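Side-chain contacts in protein STE5 (Saccharomyces cerevisiae, PDB 3FZE), which serves as a scaffold of the mating pathway and cocatalyses phosphorylation of the MAP kinase Fus3 by Ste7, unlocking Fus3 for activation: residues 25-28 against 29-32; 39-42 against 43-47; 94-97 against 98-102; 124-127 against 128-131. One frame throughout, in Å; residues are numbered along the deposited sequence. Where two conformers were deposited one is given.

Contact 1: residues 25-28 against 29-32; sequences QIDF and TKLK
Two first torsions bring Asp27 and Thr29 together: the carboxylate of Asp27 swings opposite its own amide nitrogen (chi1 178°), while the hydroxyl of Thr29 sits between its backbone N and carbonyl carbon (chi1 72°). Asp27 OD1 receives two bonds from one residue. Thr29 OG1 donates from 2.6 Å to the syn side of Asp27 OD1, 21° out of the carboxylate plane, and Thr29 N reaches the same Asp27 OD1 at 2.9 Å, nearly in line with the C-O bond. The second of these makes an Asx turn, and the pair probably restrains the rotation of the carboxylate. A weak backbone bond from Lys30 N to Asp27 O, 3.3 Å, adds a beta turn. This bend follows strand 19-26 of the vWA-like fold, and Asp27 and Thr29 recall the first two positions of the DxSxS loop by which many vWA domains hold a metal; the third position is Leu31, whose side chain has no oxygen, so only the positions match. Across the other carboxylate oxygen runs the extended chain of Lys30, its CE 3.5 Å from Asp27 OD2, before its ammonium bonds Asn120 and the backbone of Asn118. Leu31 N closes a second turn on Phe28 O at 3.2 Å. The apolar end of Leu31 meets Ile26 and Phe28, its CD1 4.0 Å from Ile26 CG2 and 4.1 Å from Phe28 CD1, and Trp170 of helix 170-180 joins them.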
ATOM      1  N   GLN A  25       2.244  -0.329   5.536  1.00 14.44           N
ATOM      2  CA  GLN A  25       2.961  -0.365   6.794  1.00 15.99           C
ATOM      3  C   GLN A  25       1.938  -0.367   7.911  1.00 17.84           C
ATOM      4  O   GLN A  25       1.145   0.574   8.032  1.00 17.78           O
ATOM      5  CB  GLN A  25       3.859   0.852   6.898  1.00 16.92           C
ATOM      6  CG  GLN A  25       4.537   0.967   8.234  1.00 16.25           C
ATOM      7  CD  GLN A  25       5.589   2.052   8.227  1.00 17.86           C
ATOM      8  OE1 GLN A  25       5.371   3.129   7.679  1.00 18.02           O
ATOM      9  NE2 GLN A  25       6.745   1.768   8.822  1.00 16.21           N
ATOM     10  N   ILE A  26       1.928  -1.434   8.702  1.00 16.29           N
ATOM     11  CA  ILE A  26       0.917  -1.585   9.740  1.00 15.18           C
ATOM     12  C   ILE A  26       1.481  -1.656  11.160  1.00 19.88           C
ATOM     13  O   ILE A  26       2.308  -2.518  11.480  1.00 19.78           O
ATOM     14  CB  ILE A  26       0.022  -2.822   9.493  1.00 17.85           C
ATOM     15  CG1 ILE A  26      -0.496  -2.826   8.051  1.00 19.47           C
ATOM     16  CG2 ILE A  26      -1.130  -2.832  10.488  1.00 20.13           C
ATOM     17  CD1 ILE A  26      -1.285  -4.076   7.662  1.00 22.12           C
ATOM     18  N   ASP A  27       1.040  -0.716  11.987  1.00 17.49           N
ATOM     19  CA  ASP A  27       1.210  -0.786  13.439  1.00 18.28           C
ATOM     20  C   ASP A  27      -0.039  -1.483  13.961  1.00 19.26           C
ATOM     21  O   ASP A  27      -1.134  -0.916  13.950  1.00 22.73           O
ATOM     22  CB  ASP A  27       1.335   0.625  14.025  1.00 20.89           C
ATOM     23  CG  ASP A  27       1.457   0.628  15.538  1.00 26.74           C
ATOM     24  OD1 ASP A  27       1.092  -0.385  16.167  1.00 26.97           O
ATOM     25  OD2 ASP A  27       1.909   1.652  16.105  1.00 30.21           O
ATOM     26  N   PHE A  28       0.121  -2.731  14.376  1.00 21.94           N
ATOM     27  CA  PHE A  28      -1.017  -3.558  14.752  1.00 26.42           C
ATOM     28  C   PHE A  28      -1.668  -3.121  16.058  1.00 26.91           C
ATOM     29  O   PHE A  28      -2.842  -3.408  16.298  1.00 31.46           O
ATOM     30  CB  PHE A  28      -0.596  -5.024  14.835  1.00 22.84           C
ATOM     31  CG  PHE A  28      -0.159  -5.596  13.529  1.00 24.35           C
ATOM     32  CD1 PHE A  28      -1.091  -6.118  12.643  1.00 28.99           C
ATOM     33  CD2 PHE A  28       1.180  -5.607  13.175  1.00 26.81           C
ATOM     34  CE1 PHE A  28      -0.694  -6.650  11.439  1.00 28.53           C
ATOM     35  CE2 PHE A  28       1.581  -6.130  11.966  1.00 23.48           C
ATOM     36  CZ  PHE A  28       0.642  -6.653  11.101  1.00 27.59           C
ATOM     37  N   THR A  29      -0.909  -2.421  16.891  1.00 26.56           N
ATOM     38  CA  THR A  29      -1.409  -1.982  18.193  1.00 34.54           C
ATOM     39  C   THR A  29      -2.439  -0.859  18.062  1.00 36.02           C
ATOM     40  O   THR A  29      -3.230  -0.624  18.977  1.00 39.46           O
ATOM     41  CB  THR A  29      -0.264  -1.527  19.124  1.00 35.56           C
ATOM     42  OG1 THR A  29       0.266  -0.275  18.669  1.00 35.11           O
ATOM     43  CG2 THR A  29       0.850  -2.570  19.168  1.00 33.93           C
ATOM     44  N   LYS A  30      -2.433  -0.173  16.923  1.00 31.65           N
ATOM     45  CA  LYS A  30      -3.372   0.921  16.702  1.00 34.09           C
ATOM     46  C   LYS A  30      -4.728   0.419  16.215  1.00 39.81           C
ATOM     47  O   LYS A  30      -5.703   1.170  16.197  1.00 48.27           O
ATOM     48  CB  LYS A  30      -2.804   1.941  15.716  1.00 34.96           C
ATOM     49  CG  LYS A  30      -1.560   2.649  16.212  1.00 35.42           C
ATOM     50  CD  LYS A  30      -1.133   3.755  15.265  1.00 33.40           C
ATOM     51  CE  LYS A  30      -0.013   4.589  15.868  1.00 45.77           C
ATOM     52  NZ  LYS A  30       0.108   5.909  15.183  1.00 48.40           N
ATOM     53  N   LEU A  31      -4.785  -0.850  15.820  1.00 35.20           N
ATOM     54  CA  LEU A  31      -6.023  -1.439  15.316  1.00 36.80           C
ATOM     55  C   LEU A  31      -6.989  -1.772  16.456  1.00 41.84           C
ATOM     56  O   LEU A  31      -6.723  -2.651  17.275  1.00 46.17           O
ATOM     57  CB  LEU A  31      -5.721  -2.683  14.476  1.00 28.38           C
ATOM     58  CG  LEU A  31      -4.739  -2.416  13.331  1.00 31.38           C
ATOM     59  CD1 LEU A  31      -4.449  -3.685  12.536  1.00 32.09           C
ATOM     60  CD2 LEU A  31      -5.255  -1.300  12.429  1.00 33.17           C
ATOM     61  N   LYS A  32      -8.108  -1.053  16.494  1.00 47.79           N
ATOM     62  CA  LYS A  32      -9.077  -1.162  17.581  1.00 52.05           C
ATOM     63  C   LYS A  32     -10.132  -2.236  17.334  1.00 48.77           C
ATOM     64  O   LYS A  32     -10.954  -2.520  18.204  1.00 49.60           O
ATOM     65  CB  LYS A  32      -9.760   0.188  17.823  1.00 56.19           C
TER

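Contact 2: residues 39-42 against 43-47; sequences VVYN and SLKAL
Val39 O is held twice by a single residue: Ser43 N donates to it at 2.9 Å in the ordinary helical manner, and Ser43 OG donates to the same Val39 O at 2.7 Å. The two donors arrive from opposite faces of the carbonyl plane. With OG beside its backbone N (chi1 -61°), the serine turns its polar tip back along the helix, which in this conformer, one of two modelled, gives an acceptor to a hydroxyl buried against Leu174, Cys178 and Phe185. On roughly the other side of the helix, Lys45 lies alongside Tyr41. Its CG rests over one face of the ring, 4.0 Å from the centroid of Tyr41, in a CH-pi contact displaced toward the rim, and its CE comes within 3.8 Å of Tyr41 OH because the lysine chain bends twice beyond CG. Leu44 and Val40 run side by side, with Val40 CG1 4.2 Å from Leu44 CD1; Val40 packs on Leu24 and Leu44 on Ile22, both of strand 19-26. Apolar contacts on the sheet side, with an aromatic-lysine pair partly covered by helix 78-82, suit helix 35-50 to its place as the connection of the beta-alpha-beta crossover between strands 19-26 and 55-60.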
ATOM      1  N   VAL A  39     -10.265  -5.894   5.702  1.00 15.38           N
ATOM      2  CA  VAL A  39     -10.367  -5.050   4.517  1.00 17.47           C
ATOM      3  C   VAL A  39      -9.065  -5.039   3.718  1.00 15.41           C
ATOM      4  O   VAL A  39      -9.076  -4.938   2.498  1.00 17.79           O
ATOM      5  CB  VAL A  39     -10.868  -3.613   4.849  1.00 19.36           C
ATOM      6  CG1 VAL A  39      -9.818  -2.821   5.594  1.00 20.52           C
ATOM      7  CG2 VAL A  39     -11.300  -2.897   3.565  1.00 19.85           C
ATOM      8  N   VAL A  40      -7.939  -5.179   4.404  1.00 15.22           N
ATOM      9  CA  VAL A  40      -6.670  -5.339   3.703  1.00 13.29           C
ATOM     10  C   VAL A  40      -6.684  -6.605   2.838  1.00 14.57           C
ATOM     11  O   VAL A  40      -6.352  -6.577   1.642  1.00 14.72           O
ATOM     12  CB  VAL A  40      -5.488  -5.385   4.697  1.00 13.90           C
ATOM     13  CG1 VAL A  40      -4.204  -5.807   3.977  1.00 11.87           C
ATOM     14  CG2 VAL A  40      -5.314  -4.024   5.351  1.00 18.14           C
ATOM     15  N   TYR A  41      -7.081  -7.719   3.438  1.00 16.21           N
ATOM     16  CA  TYR A  41      -7.196  -8.973   2.698  1.00 13.58           C
ATOM     17  C   TYR A  41      -8.163  -8.854   1.530  1.00 15.97           C
ATOM     18  O   TYR A  41      -7.813  -9.198   0.405  1.00 14.24           O
ATOM     19  CB  TYR A  41      -7.619 -10.118   3.632  1.00 12.12           C
ATOM     20  CG  TYR A  41      -7.907 -11.414   2.912  1.00 12.27           C
ATOM     21  CD1 TYR A  41      -6.880 -12.139   2.312  1.00 16.08           C
ATOM     22  CD2 TYR A  41      -9.203 -11.911   2.820  1.00 18.30           C
ATOM     23  CE1 TYR A  41      -7.140 -13.325   1.629  1.00 19.57           C
ATOM     24  CE2 TYR A  41      -9.469 -13.101   2.144  1.00 21.94           C
ATOM     25  CZ  TYR A  41      -8.427 -13.806   1.556  1.00 23.44           C
ATOM     26  OH  TYR A  41      -8.669 -14.993   0.881  1.00 25.66           O
ATOM     27  N   ASN A  42      -9.378  -8.373   1.795  1.00 15.68           N
ATOM     28  CA  ASN A  42     -10.385  -8.310   0.749  1.00 14.70           C
ATOM     29  C   ASN A  42      -9.960  -7.397  -0.384  1.00 17.33           C
ATOM     30  O   ASN A  42     -10.250  -7.669  -1.541  1.00 17.11           O
ATOM     31  CB  ASN A  42     -11.734  -7.851   1.302  1.00 14.87           C
ATOM     32  CG  ASN A  42     -12.401  -8.900   2.158  1.00 17.90           C
ATOM     33  OD1 ASN A  42     -12.095 -10.087   2.056  1.00 21.82           O
ATOM     34  ND2 ASN A  42     -13.325  -8.465   3.012  1.00 21.73           N
ATOM     35  N   SER A  43      -9.282  -6.309  -0.045  0.50 14.73           N
ATOM     36  CA  SER A  43      -8.855  -5.358  -1.060  0.50 15.22           C
ATOM     37  C   SER A  43      -7.775  -5.937  -1.957  0.50 12.94           C
ATOM     38  O   SER A  43      -7.860  -5.832  -3.176  0.50 13.09           O
ATOM     39  CB  SER A  43      -8.380  -4.059  -0.421  0.50 12.56           C
ATOM     40  OG  SER A  43      -9.443  -3.471   0.297  0.50 11.59           O
ATOM     41  N   LEU A  44      -6.765  -6.555  -1.359  1.00 13.13           N
ATOM     42  CA  LEU A  44      -5.693  -7.138  -2.152  1.00 14.38           C
ATOM     43  C   LEU A  44      -6.272  -8.201  -3.094  1.00 13.43           C
ATOM     44  O   LEU A  44      -5.919  -8.247  -4.271  1.00 14.48           O
ATOM     45  CB  LEU A  44      -4.579  -7.697  -1.272  1.00 13.57           C
ATOM     46  CG  LEU A  44      -3.720  -6.679  -0.523  1.00 14.92           C
ATOM     47  CD1 LEU A  44      -2.717  -7.381   0.390  1.00 15.54           C
ATOM     48  CD2 LEU A  44      -2.977  -5.784  -1.500  1.00 15.49           C
ATOM     49  N   LYS A  45      -7.176  -9.037  -2.597  1.00 14.68           N
ATOM     50  CA  LYS A  45      -7.805 -10.042  -3.453  1.00 14.91           C
ATOM     51  C   LYS A  45      -8.594  -9.379  -4.592  1.00 13.68           C
ATOM     52  O   LYS A  45      -8.475  -9.769  -5.754  1.00 16.17           O
ATOM     53  CB  LYS A  45      -8.713 -10.975  -2.638  1.00 16.37           C
ATOM     54  CG  LYS A  45      -7.969 -11.863  -1.653  1.00 25.58           C
ATOM     55  CD  LYS A  45      -7.339 -13.072  -2.323  1.00 37.72           C
ATOM     56  CE  LYS A  45      -8.400 -14.068  -2.785  1.00 37.80           C
ATOM     57  NZ  LYS A  45      -7.802 -15.363  -3.215  1.00 39.32           N
ATOM     58  N   ALA A  46      -9.389  -8.371  -4.259  1.00 15.26           N
ATOM     59  CA  ALA A  46     -10.232  -7.726  -5.260  1.00 19.10           C
ATOM     60  C   ALA A  46      -9.409  -7.104  -6.385  1.00 16.33           C
ATOM     61  O   ALA A  46      -9.752  -7.227  -7.565  1.00 15.67           O
ATOM     62  CB  ALA A  46     -11.124  -6.678  -4.608  1.00 21.30           C
ATOM     63  N   LEU A  47      -8.303  -6.470  -6.012  1.00 14.74           N
ATOM     64  CA  LEU A  47      -7.459  -5.764  -6.976  1.00 14.67           C
ATOM     65  C   LEU A  47      -6.838  -6.705  -8.001  1.00 18.41           C
ATOM     66  O   LEU A  47      -6.568  -6.295  -9.122  1.00 16.93           O
ATOM     67  CB  LEU A  47      -6.383  -4.953  -6.246  1.00 12.70           C
ATOM     68  CG  LEU A  47      -6.910  -3.668  -5.604  1.00 16.08           C
ATOM     69  CD1 LEU A  47      -5.947  -3.125  -4.552  1.00 18.11           C
ATOM     70  CD2 LEU A  47      -7.176  -2.632  -6.712  1.00 19.71           C
TER

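Contact 3: residues 94-97 against 98-102; sequences SPIW and LKNTL
Trp97 and Thr101, one helical turn apart, form the tight part of this contact, in the short helix 95-102 that packs on strands 55-60 and 65-68 of the vWA-like sheet. Ser94 is the N-cap: its OG accepts from Trp97 N at 3.0 Å, and Pro95 starts the first turn. Over one face of the indole lies the hydroxyl of Thr101, with OG1 3.2 Å from Trp97 CE2 and offset toward the rim, while Thr101 CB stands above the six-membered ring, 4.3 Å from its centroid and only 12° off the normal. This is a CH-pi contact, and the side chains cross at a slant. The indole is brought there by a first torsion that sets CG opposite the backbone N (chi1 172°). Leu98 adds its CD1 at 3.8 Å from Trp97 CZ3, and Tyr68 meets the indole edge-to-face from strand 65-68.

The solvent side, carried by Ile96 and Asn100, is looser. Here the amide of Asn100 slants across the isoleucine branch in simple van der Waals contact, its ND2 3.5 Å from Ile96 CG1, and the neighbouring Lys99 sends its end away to Asn106. Ordinary i to i+4 backbone bonds serve both sides, as from Lys99 N to Pro95 O. What marks the tight side is a carbonyl with two donors: Thr101 N and Thr101 OG1, each 2.9 Å from Trp97 O, reach it from opposite faces of its plane.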
ATOM      1  N   SER A  94      13.150  -0.018   1.997  1.00 21.29           N
ATOM      2  CA  SER A  94      13.345   1.231   1.269  1.00 21.36           C
ATOM      3  C   SER A  94      12.763   1.033  -0.119  1.00 20.07           C
ATOM      4  O   SER A  94      12.638  -0.103  -0.587  1.00 18.15           O
ATOM      5  CB  SER A  94      14.826   1.607   1.161  1.00 21.06           C
ATOM      6  OG  SER A  94      15.536   0.683   0.349  1.00 21.03           O
ATOM      7  N   PRO A  95      12.381   2.133  -0.778  1.00 19.65           N
ATOM      8  CA  PRO A  95      11.863   1.977  -2.140  1.00 20.55           C
ATOM      9  C   PRO A  95      12.887   1.323  -3.071  1.00 20.02           C
ATOM     10  O   PRO A  95      12.515   0.437  -3.840  1.00 19.78           O
ATOM     11  CB  PRO A  95      11.567   3.417  -2.564  1.00 25.59           C
ATOM     12  CG  PRO A  95      11.229   4.104  -1.274  1.00 29.11           C
ATOM     13  CD  PRO A  95      12.154   3.488  -0.244  1.00 23.43           C
ATOM     14  N   ILE A  96      14.152   1.737  -3.000  1.00 21.82           N
ATOM     15  CA  ILE A  96      15.165   1.120  -3.851  1.00 23.68           C
ATOM     16  C   ILE A  96      15.330  -0.368  -3.540  1.00 21.41           C
ATOM     17  O   ILE A  96      15.476  -1.179  -4.453  1.00 21.70           O
ATOM     18  CB  ILE A  96      16.540   1.837  -3.782  1.00 31.38           C
ATOM     19  CG1 ILE A  96      17.499   1.223  -4.805  1.00 35.33           C
ATOM     20  CG2 ILE A  96      17.139   1.745  -2.394  1.00 31.04           C
ATOM     21  CD1 ILE A  96      16.946   1.195  -6.208  1.00 35.02           C
ATOM     22  N   TRP A  97      15.296  -0.735  -2.259  1.00 20.20           N
ATOM     23  CA  TRP A  97      15.335  -2.149  -1.911  1.00 20.66           C
ATOM     24  C   TRP A  97      14.184  -2.874  -2.609  1.00 20.70           C
ATOM     25  O   TRP A  97      14.371  -3.937  -3.199  1.00 21.21           O
ATOM     26  CB  TRP A  97      15.241  -2.384  -0.397  1.00 20.76           C
ATOM     27  CG  TRP A  97      15.097  -3.842  -0.092  1.00 23.17           C
ATOM     28  CD1 TRP A  97      16.104  -4.753   0.063  1.00 25.75           C
ATOM     29  CD2 TRP A  97      13.870  -4.573   0.041  1.00 23.25           C
ATOM     30  NE1 TRP A  97      15.579  -6.003   0.294  1.00 24.07           N
ATOM     31  CE2 TRP A  97      14.214  -5.921   0.288  1.00 21.09           C
ATOM     32  CE3 TRP A  97      12.519  -4.221  -0.020  1.00 22.08           C
ATOM     33  CZ2 TRP A  97      13.252  -6.914   0.476  1.00 22.44           C
ATOM     34  CZ3 TRP A  97      11.560  -5.212   0.168  1.00 22.58           C
ATOM     35  CH2 TRP A  97      11.937  -6.544   0.405  1.00 20.04           C
ATOM     36  N   LEU A  98      12.992  -2.292  -2.534  1.00 18.90           N
ATOM     37  CA  LEU A  98      11.818  -2.912  -3.138  1.00 22.14           C
ATOM     38  C   LEU A  98      11.962  -3.034  -4.657  1.00 21.38           C
ATOM     39  O   LEU A  98      11.663  -4.086  -5.225  1.00 20.19           O
ATOM     40  CB  LEU A  98      10.541  -2.152  -2.767  1.00 21.26           C
ATOM     41  CG  LEU A  98       9.223  -2.808  -3.195  1.00 20.11           C
ATOM     42  CD1 LEU A  98       8.979  -4.131  -2.445  1.00 20.72           C
ATOM     43  CD2 LEU A  98       8.055  -1.834  -3.001  1.00 25.88           C
ATOM     44  N   LYS A  99      12.416  -1.970  -5.316  0.50 19.06           N
ATOM     45  CA  LYS A  99      12.592  -2.026  -6.764  0.50 19.16           C
ATOM     46  C   LYS A  99      13.602  -3.098  -7.156  0.50 19.66           C
ATOM     47  O   LYS A  99      13.359  -3.883  -8.071  0.50 19.92           O
ATOM     48  CB  LYS A  99      13.001  -0.663  -7.332  0.50 18.33           C
ATOM     49  CG  LYS A  99      13.212  -0.657  -8.841  0.50 23.38           C
ATOM     50  CD  LYS A  99      14.674  -0.887  -9.216  0.50 27.68           C
ATOM     51  CE  LYS A  99      14.861  -0.908 -10.730  0.50 28.52           C
ATOM     52  NZ  LYS A  99      16.278  -0.614 -11.119  0.50 25.52           N
ATOM     53  N   ASN A 100      14.734  -3.134  -6.461  1.00 21.24           N
ATOM     54  CA  ASN A 100      15.762  -4.140  -6.741  1.00 23.79           C
ATOM     55  C   ASN A 100      15.275  -5.576  -6.513  1.00 23.30           C
ATOM     56  O   ASN A 100      15.669  -6.506  -7.230  1.00 27.84           O
ATOM     57  CB  ASN A 100      17.024  -3.865  -5.918  1.00 21.84           C
ATOM     58  CG  ASN A 100      17.817  -2.680  -6.452  1.00 25.61           C
ATOM     59  OD1 ASN A 100      17.725  -2.341  -7.633  1.00 31.85           O
ATOM     60  ND2 ASN A 100      18.589  -2.042  -5.582  1.00 28.69           N
ATOM     61  N   THR A 101      14.401  -5.739  -5.530  1.00 20.90           N
ATOM     62  CA  THR A 101      13.866  -7.047  -5.186  1.00 22.80           C
ATOM     63  C   THR A 101      12.753  -7.475  -6.138  1.00 19.54           C
ATOM     64  O   THR A 101      12.775  -8.594  -6.637  1.00 25.34           O
ATOM     65  CB  THR A 101      13.337  -7.079  -3.738  1.00 23.71           C
ATOM     66  OG1 THR A 101      14.408  -6.789  -2.831  1.00 22.07           O
ATOM     67  CG2 THR A 101      12.772  -8.453  -3.421  1.00 27.67           C
ATOM     68  N   LEU A 102      11.794  -6.586  -6.395  1.00 19.44           N
ATOM     69  CA  LEU A 102      10.679  -6.904  -7.292  1.00 19.68           C
ATOM     70  C   LEU A 102      11.077  -6.845  -8.762  1.00 22.61           C
ATOM     71  O   LEU A 102      10.537  -7.587  -9.587  1.00 22.82           O
ATOM     72  CB  LEU A 102       9.492  -5.959  -7.072  1.00 18.91           C
ATOM     73  CG  LEU A 102       8.798  -5.933  -5.703  1.00 22.38           C
ATOM     74  CD1 LEU A 102       7.640  -4.957  -5.708  1.00 23.89           C
ATOM     75  CD2 LEU A 102       8.330  -7.313  -5.302  1.00 28.75           C
TER

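Contact 4: residues 124-127 against 128-131; sequences KKSI and LFQD
Gln130 folds back over Ser126 and Ile127, and its side chain can be followed atom by atom. Gln130 CB lies 3.6 Å from Ile127 O. CG, placed beside the backbone N (chi1 -64°), has two carbonyl oxygens on one side of it, those of Ile127 and Ser126. The chain then runs out extended, so that CD and NE2 pass over Ile127 CA, with Gln130 NE2 3.6 Å from that carbon. OE1 turns to the start of helix 95-102, near Ser94 and Pro95. At the tip, NE2 is too far from Ser126 O for a direct bond, and a water fills the gap: it accepts from Gln130 NE2 at 3.1 Å and donates to Ser126 O at 2.8 Å. The same NE2 also bonds Asn63 OD1.

Beneath this glutamine, Ser126 starts a tight bend leading into a 3-10 segment. Its OG lies opposite the backbone N and accepts from Leu128 N at 3.1 Å, which makes an ST turn; Phe129 N donates to Ser126 O at 3.3 Å, coming from well above the carbonyl plane. The phenylalanine ring turns its edge to the serine, with Ser126 CB 3.6 Å from Phe129 CD2. Ile127 and Leu128 meanwhile pack on strand 111-117, which seats the bend against the central sheet of this vWA-like domain.

Ser126 O thus has a backbone donor and a water, and Gln130 NE2 has the water and an asparagine oxygen as acceptors, a pattern consistent with the nitrogen end of the glutamine amide lying here, which probably limits its rotation.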
ATOM      1  N   LYS A 124      12.586   8.226  10.217  1.00 32.67           N
ATOM      2  CA  LYS A 124      13.403   7.049   9.938  1.00 31.77           C
ATOM      3  C   LYS A 124      12.635   5.731   9.973  1.00 29.78           C
ATOM      4  O   LYS A 124      13.182   4.687   9.625  1.00 26.42           O
ATOM      5  CB  LYS A 124      14.603   6.980  10.891  1.00 29.87           C
ATOM      6  CG  LYS A 124      15.685   8.011  10.597  1.00 35.33           C
ATOM      7  CD  LYS A 124      16.856   7.879  11.562  1.00 39.48           C
ATOM      8  CE  LYS A 124      17.896   8.964  11.322  1.00 43.33           C
ATOM      9  NZ  LYS A 124      18.423   8.934   9.927  1.00 49.18           N
ATOM     10  N   LYS A 125      11.368   5.768  10.373  1.00 27.61           N
ATOM     11  CA  LYS A 125      10.600   4.530  10.480  1.00 24.90           C
ATOM     12  C   LYS A 125       9.392   4.457   9.550  1.00 18.98           C
ATOM     13  O   LYS A 125       8.989   3.370   9.163  1.00 22.05           O
ATOM     14  CB  LYS A 125      10.147   4.295  11.916  1.00 24.48           C
ATOM     15  CG  LYS A 125      11.277   4.068  12.892  1.00 29.49           C
ATOM     16  CD  LYS A 125      10.735   3.733  14.263  1.00 27.43           C
ATOM     17  CE  LYS A 125      11.863   3.648  15.281  1.00 34.13           C
ATOM     18  NZ  LYS A 125      12.807   2.532  14.991  1.00 38.70           N
ATOM     19  N   SER A 126       8.808   5.603   9.216  1.00 21.83           N
ATOM     20  CA  SER A 126       7.600   5.618   8.397  1.00 19.88           C
ATOM     21  C   SER A 126       7.938   5.541   6.909  1.00 21.02           C
ATOM     22  O   SER A 126       8.779   6.297   6.421  1.00 25.33           O
ATOM     23  CB  SER A 126       6.781   6.877   8.699  1.00 18.53           C
ATOM     24  OG  SER A 126       5.813   7.121   7.689  1.00 20.41           O
ATOM     25  N   ILE A 127       7.286   4.631   6.187  1.00 16.13           N
ATOM     26  CA  ILE A 127       7.526   4.513   4.749  1.00 20.02           C
ATOM     27  C   ILE A 127       7.117   5.782   3.984  1.00 21.06           C
ATOM     28  O   ILE A 127       7.508   5.983   2.827  1.00 24.01           O
ATOM     29  CB  ILE A 127       6.813   3.270   4.141  1.00 19.55           C
ATOM     30  CG1 ILE A 127       5.291   3.451   4.172  1.00 17.03           C
ATOM     31  CG2 ILE A 127       7.229   1.998   4.880  1.00 20.81           C
ATOM     32  CD1 ILE A 127       4.525   2.414   3.354  1.00 15.94           C
ATOM     33  N   LEU A 128       6.344   6.648   4.631  1.00 20.40           N
ATOM     34  CA  LEU A 128       5.819   7.828   3.951  1.00 22.17           C
ATOM     35  C   LEU A 128       6.878   8.930   3.770  1.00 21.92           C
ATOM     36  O   LEU A 128       6.678   9.860   2.986  1.00 26.79           O
ATOM     37  CB  LEU A 128       4.578   8.365   4.679  1.00 23.35           C
ATOM     38  CG  LEU A 128       3.439   7.371   4.934  1.00 23.05           C
ATOM     39  CD1 LEU A 128       2.341   7.986   5.770  1.00 23.65           C
ATOM     40  CD2 LEU A 128       2.867   6.875   3.613  1.00 25.18           C
ATOM     41  N   PHE A 129       8.003   8.813   4.469  1.00 24.22           N
ATOM     42  CA  PHE A 129       9.085   9.796   4.354  1.00 25.70           C
ATOM     43  C   PHE A 129      10.124   9.399   3.308  1.00 29.89           C
ATOM     44  O   PHE A 129      11.072  10.142   3.056  1.00 29.99           O
ATOM     45  CB  PHE A 129       9.812   9.971   5.699  1.00 25.48           C
ATOM     46  CG  PHE A 129       8.996  10.659   6.749  1.00 25.00           C
ATOM     47  CD1 PHE A 129       9.221  11.986   7.059  1.00 24.58           C
ATOM     48  CD2 PHE A 129       8.007   9.978   7.431  1.00 26.64           C
ATOM     49  CE1 PHE A 129       8.471  12.621   8.029  1.00 27.87           C
ATOM     50  CE2 PHE A 129       7.253  10.609   8.397  1.00 26.13           C
ATOM     51  CZ  PHE A 129       7.483  11.931   8.698  1.00 31.80           C
ATOM     52  N   GLN A 130       9.965   8.223   2.716  1.00 27.44           N
ATOM     53  CA  GLN A 130      11.058   7.636   1.947  1.00 26.93           C
ATOM     54  C   GLN A 130      11.018   8.106   0.497  1.00 31.10           C
ATOM     55  O   GLN A 130      10.019   8.667   0.059  1.00 33.53           O
ATOM     56  CB  GLN A 130      11.035   6.108   2.079  1.00 28.07           C
ATOM     57  CG  GLN A 130      11.280   5.652   3.519  1.00 30.97           C
ATOM     58  CD  GLN A 130      11.073   4.161   3.737  1.00 35.77           C
ATOM     59  OE1 GLN A 130      10.956   3.394   2.779  1.00 35.84           O
ATOM     60  NE2 GLN A 130      11.015   3.744   5.009  1.00 21.49           N
ATOM     61  N   ASP A 131      12.109   7.906  -0.236  1.00 32.90           N
ATOM     62  CA  ASP A 131      12.174   8.416  -1.602  1.00 46.26           C
ATOM     63  C   ASP A 131      11.833   7.343  -2.635  1.00 40.20           C
ATOM     64  O   ASP A 131      12.561   6.362  -2.810  1.00 39.06           O
ATOM     65  CB  ASP A 131      13.515   9.108  -1.900  1.00 58.98           C
ATOM     66  CG  ASP A 131      14.662   8.130  -2.088  1.00 70.37           C
ATOM     67  OD1 ASP A 131      14.606   7.015  -1.527  1.00 74.06           O
ATOM     68  OD2 ASP A 131      15.627   8.488  -2.796  1.00 76.89           O
TER
HETATM   69  O   HOH W   1      11.592   6.267   6.771  1.00 27.82           O

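Overall arrangement
In this vWA-like domain Gln25 ties contact 1 to contact 4: its NE2 lies 2.8 Å from Lys125 O and its OE1 2.9 Å from Ile127 N, probable hydrogen bonds between parts whose centres are about 17 Å apart. Contact 4 in turn touches contact 3, where Pro95 packs against Gln130 and Asp131, their centres about 14 Å apart. Contact 2 touches none of the others; it follows contact 1 along the chain, with nearest atoms about 5 Å apart, and lies across the chain's centre from contacts 3 and 4, at about 22 and about 24 Å between centres.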